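Local atomic coordinates of internalin C2 (Listeria monocytogenes serotype 4b str. F2365, PDB entry 4FHO), a protein that probably takes part in adhesion to or invasion of host cells, as the related internalins A and B of this pathogen do. Residues L162-N167 against D187-S192; T148-L153 against N167-L172; N101-V106 against T121-T126. One frame throughout, in Å; residues are numbered along the deposited sequence. Where two conformers were deposited one is given.

Contact 1 (L162-N167 against D187-S192); sequences LSIGNN and DDNKIS
Segments 162-167 and 187-192 run side by side in the same direction and drift slightly apart, from 4.6 Å between the CA atoms of Gly165 and Asp187 to 5.3 Å between those of Asn167 and Asn189. Asn166 N donates to Asp187 O at 2.8 Å, nearly along the C=O axis, and Asn167 N donates to Asp188 O in a longer bond of 3.3 Å, bent at the hydrogen (136°).

Next to these bonds are two rungs of the asparagine ladder of the leucine-rich repeat. Asn189 has CG anti to its own carbonyl carbon (chi1 -87°), which carries ND2 to Ile164 O at 2.9 Å in an almost straight bond of 173°. Asn167 ND2 reaches the same oxygen from its own turn, at 3.0 Å. Ile164 O lies in both amide planes, yet both donors sit above its carbonyl plane. Each buried amide is held against rotation by further bonds: Asn167 ND2 to Leu142 O and Asn189 ND2 to Ala186 O, while Asn167 OD1 accepts from Ile147 N and Asn189 OD1 from Val169 N.

The contact follows directly on the pairing of parallel strands 161-163 and 183-185, with strand 139-141 flanking 161-163 on its other edge.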
ATOM      1  N   LEU A 162       2.531 -10.396   3.437  1.00 60.82           N
ATOM      2  CA  LEU A 162       1.242  -9.856   3.892  1.00 61.32           C
ATOM      3  C   LEU A 162       1.332  -9.544   5.377  1.00 60.34           C
ATOM      4  O   LEU A 162       1.594 -10.434   6.176  1.00 67.12           O
ATOM      5  CB  LEU A 162       0.094 -10.835   3.632  1.00 60.72           C
ATOM      6  CG  LEU A 162      -1.330 -10.446   4.081  1.00 62.27           C
ATOM      7  CD1 LEU A 162      -1.779  -9.100   3.499  1.00 61.17           C
ATOM      8  CD2 LEU A 162      -2.352 -11.525   3.744  1.00 58.27           C
ATOM      9  N   SER A 163       1.063  -8.290   5.737  1.00 57.06           N
ATOM     10  CA  SER A 163       1.059  -7.852   7.110  1.00 52.24           C
ATOM     11  C   SER A 163      -0.334  -7.323   7.442  1.00 57.33           C
ATOM     12  O   SER A 163      -0.772  -6.337   6.861  1.00 53.05           O
ATOM     13  CB  SER A 163       2.136  -6.787   7.277  1.00 62.69           C
ATOM     14  OG  SER A 163       2.395  -6.557   8.620  1.00 61.47           O
ATOM     15  N   ILE A 164      -1.005  -7.982   8.388  1.00 54.17           N
ATOM     16  CA  ILE A 164      -2.380  -7.670   8.807  1.00 58.85           C
ATOM     17  C   ILE A 164      -2.534  -7.552  10.332  1.00 53.63           C
ATOM     18  O   ILE A 164      -3.646  -7.645  10.852  1.00 55.62           O
ATOM     19  CB  ILE A 164      -3.385  -8.710   8.247  1.00 62.74           C
ATOM     20  CG1 ILE A 164      -3.009 -10.137   8.665  1.00 65.37           C
ATOM     21  CG2 ILE A 164      -3.485  -8.591   6.727  1.00 63.94           C
ATOM     22  CD1 ILE A 164      -4.129 -11.140   8.465  1.00 63.98           C
ATOM     23  N   GLY A 165      -1.436  -7.274  11.038  1.00 57.26           N
ATOM     24  CA  GLY A 165      -1.450  -7.146  12.496  1.00 56.84           C
ATOM     25  C   GLY A 165      -2.282  -5.988  13.007  1.00 56.48           C
ATOM     26  O   GLY A 165      -2.493  -5.034  12.287  1.00 56.38           O
ATOM     27  N   ASN A 166      -2.814  -6.109  14.222  1.00 54.95           N
ATOM     28  CA  ASN A 166      -3.683  -5.086  14.833  1.00 53.99           C
ATOM     29  C   ASN A 166      -4.894  -4.745  13.952  1.00 54.82           C
ATOM     30  O   ASN A 166      -5.055  -3.613  13.505  1.00 53.28           O
ATOM     31  CB  ASN A 166      -2.874  -3.830  15.205  1.00 53.92           C
ATOM     32  CG  ASN A 166      -1.765  -4.127  16.191  1.00 60.86           C
ATOM     33  OD1 ASN A 166      -2.000  -4.184  17.389  1.00 57.60           O
ATOM     34  ND2 ASN A 166      -0.562  -4.321  15.691  1.00 57.62           N
ATOM     35  N   ASN A 167      -5.664  -5.774  13.619  1.00 52.19           N
ATOM     36  CA  ASN A 167      -6.943  -5.627  12.933  1.00 53.63           C
ATOM     37  C   ASN A 167      -7.982  -6.453  13.719  1.00 58.10           C
ATOM     38  O   ASN A 167      -7.752  -6.738  14.893  1.00 61.60           O
ATOM     39  CB  ASN A 167      -6.758  -6.014  11.451  1.00 54.30           C
ATOM     40  CG  ASN A 167      -6.194  -4.888  10.619  1.00 51.60           C
ATOM     41  OD1 ASN A 167      -6.876  -3.915  10.385  1.00 52.72           O
ATOM     42  ND2 ASN A 167      -4.941  -5.008  10.178  1.00 49.17           N
ATOM     43  N   ASP A 187      -0.221 -10.544  14.171  1.00 58.86           N
ATOM     44  CA  ASP A 187      -0.331 -10.347  15.636  1.00 58.32           C
ATOM     45  C   ASP A 187      -1.554  -9.470  15.963  1.00 64.77           C
ATOM     46  O   ASP A 187      -1.784  -8.489  15.278  1.00 61.06           O
ATOM     47  CB  ASP A 187       0.919  -9.667  16.233  1.00 65.28           C
ATOM     48  CG  ASP A 187       2.163 -10.562  16.242  1.00 67.59           C
ATOM     49  OD1 ASP A 187       2.053 -11.780  16.020  1.00 71.62           O
ATOM     50  OD2 ASP A 187       3.276 -10.042  16.508  1.00 62.08           O
ATOM     51  N   ASP A 188      -2.312  -9.843  16.999  1.00 58.79           N
ATOM     52  CA  ASP A 188      -3.404  -9.021  17.551  1.00 62.02           C
ATOM     53  C   ASP A 188      -4.570  -8.928  16.548  1.00 60.19           C
ATOM     54  O   ASP A 188      -4.812  -7.911  15.917  1.00 62.71           O
ATOM     55  CB  ASP A 188      -2.884  -7.654  18.074  1.00 58.34           C
ATOM     56  CG  ASP A 188      -3.911  -6.897  18.939  1.00 74.13           C
ATOM     57  OD1 ASP A 188      -5.077  -7.321  19.098  1.00 68.85           O
ATOM     58  OD2 ASP A 188      -3.549  -5.818  19.441  1.00100.08           O
ATOM     59  N   ASN A 189      -5.254 -10.056  16.421  1.00 59.21           N
ATOM     60  CA  ASN A 189      -6.424 -10.239  15.580  1.00 61.44           C
ATOM     61  C   ASN A 189      -7.403 -11.167  16.343  1.00 61.06           C
ATOM     62  O   ASN A 189      -7.275 -11.306  17.566  1.00 67.40           O
ATOM     63  CB  ASN A 189      -5.968 -10.773  14.215  1.00 62.16           C
ATOM     64  CG  ASN A 189      -5.592  -9.672  13.255  1.00 59.97           C
ATOM     65  OD1 ASN A 189      -6.437  -8.859  12.862  1.00 58.78           O
ATOM     66  ND2 ASN A 189      -4.335  -9.652  12.849  1.00 56.10           N
ATOM     67  N   LYS A 190      -8.373 -11.756  15.660  1.00 68.53           N
ATOM     68  CA  LYS A 190      -9.321 -12.689  16.269  1.00 71.33           C
ATOM     69  C   LYS A 190      -9.222 -14.054  15.587  1.00 78.73           C
ATOM     70  O   LYS A 190     -10.228 -14.702  15.343  1.00 75.22           O
ATOM     71  CB  LYS A 190     -10.742 -12.105  16.185  1.00 78.43           C
ATOM     72  CG  LYS A 190     -10.923 -10.768  16.894  1.00 82.88           C
ATOM     73  CD  LYS A 190     -11.109 -10.944  18.400  1.00 98.85           C
ATOM     74  CE  LYS A 190     -10.867  -9.650  19.165  1.00103.68           C
ATOM     75  NZ  LYS A 190     -11.653  -8.499  18.635  1.00106.05           N
ATOM     76  N   ILE A 191      -7.992 -14.510  15.328  1.00 74.11           N
ATOM     77  CA  ILE A 191      -7.757 -15.761  14.606  1.00 75.49           C
ATOM     78  C   ILE A 191      -7.818 -16.922  15.616  1.00 76.93           C
ATOM     79  O   ILE A 191      -7.187 -16.857  16.680  1.00 78.84           O
ATOM     80  CB  ILE A 191      -6.402 -15.722  13.837  1.00 75.87           C
ATOM     81  CG1 ILE A 191      -6.423 -14.603  12.770  1.00 71.34           C
ATOM     82  CG2 ILE A 191      -6.086 -17.065  13.184  1.00 73.70           C
ATOM     83  CD1 ILE A 191      -5.056 -14.206  12.228  1.00 69.80           C
ATOM     84  N   SER A 192      -8.605 -17.951  15.301  1.00 82.02           N
ATOM     85  CA  SER A 192      -8.603 -19.229  16.058  1.00 86.59           C
ATOM     86  C   SER A 192      -8.267 -20.484  15.257  1.00 92.30           C
ATOM     87  O   SER A 192      -7.754 -21.435  15.829  1.00103.89           O
ATOM     88  CB  SER A 192      -9.943 -19.427  16.779  1.00 92.05           C
ATOM     89  OG  SER A 192     -11.026 -19.307  15.882  1.00 84.96           O
TER

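Contact 2 (T148-L153 against N167-L172)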
ATOM      1  N   THR A 148     -11.807  -6.474   9.059  1.00 60.80           N
ATOM      2  CA  THR A 148     -12.374  -7.752   9.468  1.00 65.03           C
ATOM      3  C   THR A 148     -12.238  -8.791   8.356  1.00 68.49           C
ATOM      4  O   THR A 148     -11.705  -9.858   8.585  1.00 72.76           O
ATOM      5  CB  THR A 148     -13.853  -7.583   9.893  1.00 72.38           C
ATOM      6  OG1 THR A 148     -14.597  -6.947   8.844  1.00 87.19           O
ATOM      7  CG2 THR A 148     -13.951  -6.703  11.119  1.00 68.45           C
ATOM      8  N   ASN A 149     -12.670  -8.451   7.144  1.00 69.26           N
ATOM      9  CA  ASN A 149     -12.813  -9.403   6.039  1.00 71.59           C
ATOM     10  C   ASN A 149     -11.596  -9.364   5.092  1.00 67.62           C
ATOM     11  O   ASN A 149     -11.270  -8.308   4.580  1.00 69.68           O
ATOM     12  CB  ASN A 149     -14.111  -9.072   5.273  1.00 75.90           C
ATOM     13  CG  ASN A 149     -14.534 -10.155   4.294  1.00 78.98           C
ATOM     14  OD1 ASN A 149     -13.987 -11.260   4.271  1.00 88.12           O
ATOM     15  ND2 ASN A 149     -15.545  -9.850   3.500  1.00 84.34           N
ATOM     16  N   ILE A 150     -10.963 -10.529   4.876  1.00 65.45           N
ATOM     17  CA  ILE A 150      -9.817 -10.694   3.957  0.50 69.31           C
ATOM     18  C   ILE A 150     -10.268 -11.279   2.598  1.00 69.72           C
ATOM     19  O   ILE A 150      -9.447 -11.467   1.694  1.00 74.58           O
ATOM     20  CB  ILE A 150      -8.728 -11.597   4.585  0.50 70.48           C
ATOM     21  CG1 ILE A 150      -8.223 -11.042   5.915  0.50 72.59           C
ATOM     22  CG2 ILE A 150      -7.491 -11.723   3.708  0.50 91.62           C
ATOM     23  CD1 ILE A 150      -7.084 -11.880   6.463  0.50 66.73           C
ATOM     24  N   SER A 151     -11.574 -11.532   2.416  1.00 67.77           N
ATOM     25  CA  SER A 151     -12.089 -12.107   1.145  1.00 77.04           C
ATOM     26  C   SER A 151     -11.549 -11.449  -0.144  1.00 76.09           C
ATOM     27  O   SER A 151     -11.159 -12.171  -1.062  1.00 75.10           O
ATOM     28  CB  SER A 151     -13.627 -12.140   1.112  1.00 77.38           C
ATOM     29  OG  SER A 151     -14.089 -13.065   2.074  1.00 83.81           O
ATOM     30  N   PRO A 152     -11.460 -10.098  -0.188  1.00 74.62           N
ATOM     31  CA  PRO A 152     -10.919  -9.430  -1.376  1.00 75.18           C
ATOM     32  C   PRO A 152      -9.472  -9.723  -1.755  1.00 71.47           C
ATOM     33  O   PRO A 152      -9.114  -9.450  -2.891  1.00 73.29           O
ATOM     34  CB  PRO A 152     -11.080  -7.944  -1.033  1.00 74.04           C
ATOM     35  CG  PRO A 152     -12.250  -7.919  -0.119  1.00 80.87           C
ATOM     36  CD  PRO A 152     -11.975  -9.095   0.760  1.00 76.88           C
ATOM     37  N   LEU A 153      -8.660 -10.252  -0.831  1.00 68.22           N
ATOM     38  CA  LEU A 153      -7.282 -10.667  -1.132  1.00 71.29           C
ATOM     39  C   LEU A 153      -7.113 -12.025  -1.819  1.00 75.81           C
ATOM     40  O   LEU A 153      -6.016 -12.315  -2.303  1.00 75.92           O
ATOM     41  CB  LEU A 153      -6.419 -10.676   0.147  1.00 73.09           C
ATOM     42  CG  LEU A 153      -6.428  -9.462   1.068  1.00 69.27           C
ATOM     43  CD1 LEU A 153      -5.377  -9.649   2.158  1.00 63.87           C
ATOM     44  CD2 LEU A 153      -6.188  -8.180   0.286  1.00 68.92           C
ATOM     45  N   ASN A 167      -5.664  -5.774  13.619  1.00 52.19           N
ATOM     46  CA  ASN A 167      -6.943  -5.627  12.933  1.00 53.63           C
ATOM     47  C   ASN A 167      -7.982  -6.453  13.719  1.00 58.10           C
ATOM     48  O   ASN A 167      -7.752  -6.738  14.893  1.00 61.60           O
ATOM     49  CB  ASN A 167      -6.758  -6.014  11.451  1.00 54.30           C
ATOM     50  CG  ASN A 167      -6.194  -4.888  10.619  1.00 51.60           C
ATOM     51  OD1 ASN A 167      -6.876  -3.915  10.385  1.00 52.72           O
ATOM     52  ND2 ASN A 167      -4.941  -5.008  10.178  1.00 49.17           N
ATOM     53  N   GLN A 168      -9.097  -6.839  13.093  1.00 59.96           N
ATOM     54  CA  GLN A 168     -10.134  -7.653  13.720  1.00 59.65           C
ATOM     55  C   GLN A 168     -10.422  -8.895  12.855  1.00 64.28           C
ATOM     56  O   GLN A 168     -11.553  -9.348  12.785  1.00 66.43           O
ATOM     57  CB  GLN A 168     -11.396  -6.805  13.907  1.00 69.22           C
ATOM     58  CG  GLN A 168     -11.225  -5.541  14.749  1.00 87.33           C
ATOM     59  CD  GLN A 168     -12.108  -5.515  15.983  1.00108.61           C
ATOM     60  OE1 GLN A 168     -11.813  -6.173  16.984  1.00118.75           O
ATOM     61  NE2 GLN A 168     -13.204  -4.753  15.915  1.00 92.92           N
ATOM     62  N   VAL A 169      -9.383  -9.439  12.214  1.00 61.12           N
ATOM     63  CA  VAL A 169      -9.509 -10.551  11.280  1.00 67.16           C
ATOM     64  C   VAL A 169      -9.813 -11.820  12.076  1.00 68.09           C
ATOM     65  O   VAL A 169      -9.136 -12.087  13.063  1.00 68.93           O
ATOM     66  CB  VAL A 169      -8.212 -10.749  10.456  1.00 67.14           C
ATOM     67  CG1 VAL A 169      -8.254 -12.025   9.631  1.00 73.58           C
ATOM     68  CG2 VAL A 169      -7.970  -9.561   9.546  1.00 61.53           C
ATOM     69  N   ASN A 170     -10.832 -12.572  11.657  1.00 72.96           N
ATOM     70  CA  ASN A 170     -11.200 -13.868  12.284  1.00 71.46           C
ATOM     71  C   ASN A 170     -11.172 -15.100  11.381  1.00 76.25           C
ATOM     72  O   ASN A 170     -11.445 -16.208  11.859  1.00 81.47           O
ATOM     73  CB  ASN A 170     -12.566 -13.756  13.008  1.00 82.46           C
ATOM     74  CG  ASN A 170     -13.753 -13.672  12.056  1.00 79.77           C
ATOM     75  OD1 ASN A 170     -14.300 -12.609  11.828  1.00 85.37           O
ATOM     76  ND2 ASN A 170     -14.177 -14.816  11.532  1.00 94.75           N
ATOM     77  N   ASP A 171     -10.853 -14.918  10.100  1.00 79.76           N
ATOM     78  CA  ASP A 171     -10.929 -15.991   9.110  1.00 87.43           C
ATOM     79  C   ASP A 171      -9.744 -15.839   8.154  1.00 82.89           C
ATOM     80  O   ASP A 171      -9.639 -14.828   7.475  1.00 77.93           O
ATOM     81  CB  ASP A 171     -12.282 -15.882   8.371  1.00 83.22           C
ATOM     82  CG  ASP A 171     -12.666 -17.146   7.607  1.00 90.04           C
ATOM     83  OD1 ASP A 171     -11.817 -18.033   7.361  1.00 89.21           O
ATOM     84  OD2 ASP A 171     -13.854 -17.249   7.246  1.00101.95           O
ATOM     85  N   LEU A 172      -8.859 -16.833   8.122  1.00 77.43           N
ATOM     86  CA  LEU A 172      -7.713 -16.851   7.195  1.00 76.27           C
ATOM     87  C   LEU A 172      -7.960 -17.660   5.915  1.00 72.95           C
ATOM     88  O   LEU A 172      -7.057 -17.798   5.082  1.00 78.37           O
ATOM     89  CB  LEU A 172      -6.462 -17.357   7.915  1.00 75.31           C
ATOM     90  CG  LEU A 172      -5.931 -16.531   9.096  1.00 75.52           C
ATOM     91  CD1 LEU A 172      -4.688 -17.206   9.661  1.00 76.49           C
ATOM     92  CD2 LEU A 172      -5.630 -15.084   8.704  1.00 71.06           C
TER
HETATM   93  O   HOH W   1     -12.052 -12.508   8.904  1.00 72.59           O
HETATM   94  O   HOH W   2     -11.381 -12.990   6.056  1.00 55.23           O
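Apolar packing carries the buried part of this contact, where successive repeats stack on each other. Ile150 has CG1 anti to its carbonyl carbon (chi1 -58°) and CD1 extended beyond it (chi2 -176°), so the methyl tip drives into Val169, whose side chain it crosses at about a right angle. Ile150 CD1 lies 3.4 Å from Val169 CG1, tighter than usual van der Waals contact, though Ile150 was modelled in two conformers and this holds for one of them. The same CD1 touches Leu172 CD2 at 4.2 Å. Nearer the surface, Thr148 and Gln168 lie side by side and point the same way, Thr148 CG2 resting 3.8 Å from Gln168 CB.

No direct hydrogen bond joins the two backbones. Val169 CA aims a C-H at Thr148 O, 3.5 Å away and 165° at the hydrogen, and water does the rest. Water 1 donates to Thr148 O at 2.7 Å and accepts from Asn170 N; water 2 accepts from Ile150 N at 2.8 Å and donates to Asp171 O at 2.9 Å. Both bridge backbone groups where the two segments splay apart.

Within 148-153, Asn149 OD1 takes two bonds: one from Ser151 N, closing an Asx turn, and one from Ser151 OG on an in-plane lone pair. The turn leads into the 3-10 segment 151-153.

Both segments lie in loops leading from the strand side toward the convex side, which 148-153 reaches in its 3-10 segment. The first loop follows strand 139-141, the second strand 161-163; Ile164 and Leu175 also pack on Ile150, and Ile191 of the next loop touches Leu172.

Contact 3 (N101-V106 against T121-T126)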
ATOM      1  N   ASN A 101      -1.739   8.132   6.889  1.00 49.32           N
ATOM      2  CA  ASN A 101      -2.642   9.123   6.332  1.00 47.19           C
ATOM      3  C   ASN A 101      -4.084   8.782   6.684  1.00 47.37           C
ATOM      4  O   ASN A 101      -4.456   7.627   6.609  1.00 46.22           O
ATOM      5  CB  ASN A 101      -2.506   9.239   4.798  1.00 49.89           C
ATOM      6  CG  ASN A 101      -1.231   9.943   4.377  1.00 47.83           C
ATOM      7  OD1 ASN A 101      -1.160  11.168   4.375  1.00 48.25           O
ATOM      8  ND2 ASN A 101      -0.208   9.165   4.027  1.00 49.23           N
ATOM      9  N   PRO A 102      -4.916   9.787   7.015  1.00 49.71           N
ATOM     10  CA  PRO A 102      -6.318   9.510   7.386  1.00 50.60           C
ATOM     11  C   PRO A 102      -7.192   9.223   6.153  1.00 51.38           C
ATOM     12  O   PRO A 102      -8.079  10.010   5.830  1.00 55.76           O
ATOM     13  CB  PRO A 102      -6.728  10.817   8.084  1.00 49.29           C
ATOM     14  CG  PRO A 102      -5.980  11.844   7.345  1.00 51.02           C
ATOM     15  CD  PRO A 102      -4.626  11.227   7.112  1.00 53.77           C
ATOM     16  N   LEU A 103      -6.945   8.113   5.474  1.00 48.30           N
ATOM     17  CA  LEU A 103      -7.617   7.787   4.202  1.00 52.20           C
ATOM     18  C   LEU A 103      -9.092   7.423   4.359  1.00 52.43           C
ATOM     19  O   LEU A 103      -9.909   7.894   3.581  1.00 53.34           O
ATOM     20  CB  LEU A 103      -6.893   6.673   3.451  1.00 56.55           C
ATOM     21  CG  LEU A 103      -5.412   6.883   3.164  1.00 55.33           C
ATOM     22  CD1 LEU A 103      -4.877   5.603   2.534  1.00 56.04           C
ATOM     23  CD2 LEU A 103      -5.147   8.105   2.286  1.00 50.90           C
ATOM     24  N   LYS A 104      -9.406   6.562   5.334  1.00 52.56           N
ATOM     25  CA  LYS A 104     -10.751   6.089   5.674  1.00 58.22           C
ATOM     26  C   LYS A 104     -11.268   5.022   4.720  1.00 59.30           C
ATOM     27  O   LYS A 104     -11.896   4.073   5.149  1.00 62.42           O
ATOM     28  CB  LYS A 104     -11.787   7.217   5.844  1.00 59.88           C
ATOM     29  CG  LYS A 104     -11.398   8.292   6.857  1.00 63.49           C
ATOM     30  CD  LYS A 104     -11.967   8.053   8.255  1.00 77.83           C
ATOM     31  CE  LYS A 104     -12.348   9.349   8.955  1.00 73.87           C
ATOM     32  NZ  LYS A 104     -11.122  10.126   9.263  1.00 75.84           N
ATOM     33  N   ASN A 105     -11.034   5.203   3.428  1.00 61.22           N
ATOM     34  CA  ASN A 105     -11.216   4.157   2.433  1.00 60.22           C
ATOM     35  C   ASN A 105     -10.133   4.294   1.367  1.00 59.27           C
ATOM     36  O   ASN A 105      -9.512   5.345   1.258  1.00 54.54           O
ATOM     37  CB  ASN A 105     -12.623   4.270   1.821  1.00 67.81           C
ATOM     38  CG  ASN A 105     -12.771   5.475   0.917  1.00 62.28           C
ATOM     39  OD1 ASN A 105     -12.462   5.412  -0.273  1.00 66.11           O
ATOM     40  ND2 ASN A 105     -13.227   6.589   1.483  1.00 67.80           N
ATOM     41  N   VAL A 106      -9.969   3.255   0.550  1.00 56.00           N
ATOM     42  CA  VAL A 106      -9.014   3.275  -0.577  1.00 59.59           C
ATOM     43  C   VAL A 106      -9.708   2.965  -1.926  1.00 63.63           C
ATOM     44  O   VAL A 106      -9.116   2.341  -2.802  1.00 57.83           O
ATOM     45  CB  VAL A 106      -7.812   2.348  -0.285  1.00 64.28           C
ATOM     46  CG1 VAL A 106      -7.028   2.903   0.898  1.00 59.30           C
ATOM     47  CG2 VAL A 106      -8.269   0.917  -0.043  1.00 64.06           C
ATOM     48  N   THR A 121      -0.723   0.909   6.247  1.00 49.37           N
ATOM     49  CA  THR A 121      -0.611   0.912   7.709  1.00 48.13           C
ATOM     50  C   THR A 121      -1.236   2.175   8.322  1.00 49.57           C
ATOM     51  O   THR A 121      -0.956   3.244   7.864  1.00 48.24           O
ATOM     52  CB  THR A 121       0.864   0.791   8.147  1.00 48.67           C
ATOM     53  OG1 THR A 121       1.442  -0.400   7.558  1.00 49.16           O
ATOM     54  CG2 THR A 121       0.982   0.762   9.681  1.00 51.00           C
ATOM     55  N   SER A 122      -2.114   2.020   9.310  1.00 44.61           N
ATOM     56  CA  SER A 122      -2.693   3.154  10.071  1.00 52.85           C
ATOM     57  C   SER A 122      -3.360   4.182   9.163  1.00 50.08           C
ATOM     58  O   SER A 122      -2.996   5.354   9.191  1.00 48.76           O
ATOM     59  CB  SER A 122      -1.610   3.832  10.945  1.00 48.53           C
ATOM     60  OG  SER A 122      -0.971   2.896  11.773  1.00 56.70           O
ATOM     61  N   THR A 123      -4.234   3.709   8.275  1.00 50.46           N
ATOM     62  CA  THR A 123      -4.975   4.579   7.344  1.00 47.51           C
ATOM     63  C   THR A 123      -6.458   4.721   7.681  1.00 47.03           C
ATOM     64  O   THR A 123      -7.217   5.315   6.907  1.00 50.79           O
ATOM     65  CB  THR A 123      -4.725   4.186   5.880  1.00 49.09           C
ATOM     66  OG1 THR A 123      -5.057   2.813   5.667  1.00 53.30           O
ATOM     67  CG2 THR A 123      -3.226   4.415   5.544  1.00 45.29           C
ATOM     68  N   GLN A 124      -6.844   4.234   8.865  1.00 49.54           N
ATOM     69  CA  GLN A 124      -8.229   4.248   9.345  1.00 51.80           C
ATOM     70  C   GLN A 124      -9.199   3.567   8.381  1.00 56.73           C
ATOM     71  O   GLN A 124     -10.355   3.979   8.283  1.00 55.29           O
ATOM     72  CB  GLN A 124      -8.705   5.688   9.640  1.00 53.58           C
ATOM     73  CG  GLN A 124      -7.802   6.463  10.576  1.00 53.99           C
ATOM     74  CD  GLN A 124      -8.234   7.905  10.791  1.00 54.75           C
ATOM     75  OE1 GLN A 124      -9.405   8.242  10.689  1.00 71.46           O
ATOM     76  NE2 GLN A 124      -7.287   8.742  11.096  1.00 61.13           N
ATOM     77  N   ILE A 125      -8.748   2.520   7.697  1.00 52.35           N
ATOM     78  CA  ILE A 125      -9.614   1.749   6.791  1.00 52.26           C
ATOM     79  C   ILE A 125     -10.285   0.596   7.536  1.00 58.37           C
ATOM     80  O   ILE A 125      -9.745   0.051   8.516  1.00 54.19           O
ATOM     81  CB  ILE A 125      -8.887   1.309   5.477  1.00 54.53           C
ATOM     82  CG1 ILE A 125      -7.715   0.346   5.710  1.00 56.38           C
ATOM     83  CG2 ILE A 125      -8.419   2.554   4.713  1.00 54.34           C
ATOM     84  CD1 ILE A 125      -7.007  -0.085   4.433  1.00 59.13           C
ATOM     85  N   THR A 126     -11.482   0.248   7.090  1.00 57.77           N
ATOM     86  CA  THR A 126     -12.221  -0.918   7.591  1.00 56.00           C
ATOM     87  C   THR A 126     -12.409  -2.014   6.539  1.00 63.79           C
ATOM     88  O   THR A 126     -12.803  -3.104   6.888  1.00 66.33           O
ATOM     89  CB  THR A 126     -13.602  -0.487   8.137  1.00 61.57           C
ATOM     90  OG1 THR A 126     -14.401   0.036   7.073  1.00 64.00           O
ATOM     91  CG2 THR A 126     -13.440   0.608   9.207  1.00 61.50           C
TER
HETATM   92  O   HOH W   3     -12.580   1.318   4.651  1.00 49.61           O
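Two successive coils of the leucine-rich-repeat solenoid meet here, each just past its short parallel strand. The 101-106 coil makes an inverse gamma turn centred on Pro102, with Leu103 N donating back to Asn101 O. The turn leaves Lys104 N aimed at Thr123 O, a 3.0 Å bond that is almost straight (174°) and runs nearly along the C=O axis. Further contacts are made by C-H groups: Thr123 CA approaches Asn101 O, and Lys104 CA approaches Gln124 O.

Thr123 stands where the neighbouring coils place their ladder asparagines, Asn101 and Asn145. Its CB sits 3.5 Å from Asn101 O and also touches Leu103 CD1. From CB the side chain forks. CG2, anti to the carbonyl carbon, lies 3.6 Å from Leu103 CD1, beside a leucine that points the same way, and also meets Asn101 O. OG1 takes the crowded position between backbone N and carbonyl carbon (chi1 56°) and bonds to Leu120 O in its own coil, while Thr123 N is held by Asn145 OD1 from the coil beyond. The hydroxyl is thus used locally, and the methyl group is left for the apolar contact with the preceding coil.

At the surface Lys104 and Gln124 run alongside each other. Gln124 is extended beyond CG and its amide spans two residues of 101-106: OE1 accepts from Lys104 NZ at 2.9 Å, with the donor 31° out of the carbonyl plane, and NE2 comes within 3.7 Å of Pro102 CB. Lys104 bends at chi2, chi3 and chi4 to bring its ammonium there. Deeper in, Ile125 CG2 lies 4.1 Å from Val106 CG1. The same methyl packs against the Lys104 carbonyl. Where the backbones separate, water 3 donates to Lys104 O and accepts from Thr126 N, 2.9 Å from each.

Contacts 1 and 2 interlock: their segments alternate along the chain, they share Asn167, and their centres lie about 9 Å apart. Lys190 N approaches Val169 O at 2.7 Å, a probable hydrogen bond that ties 187-192 of contact 1 to 167-172 of contact 2. Contact 3 is earlier in the solenoid, its centre about 16 Å from both; its nearest atoms are about 5 Å from contact 1 and 4 Å from contact 2. Asn145 lies in that interval and touches Asn167. Contacts 2 and 3 overlap when shifted by 44 residues, two 22-residue repeats: Lys104 corresponds to Thr148 and Thr126 to Asn170, so water 1 and water 3 bridge equivalent backbone groups. No ligand is involved.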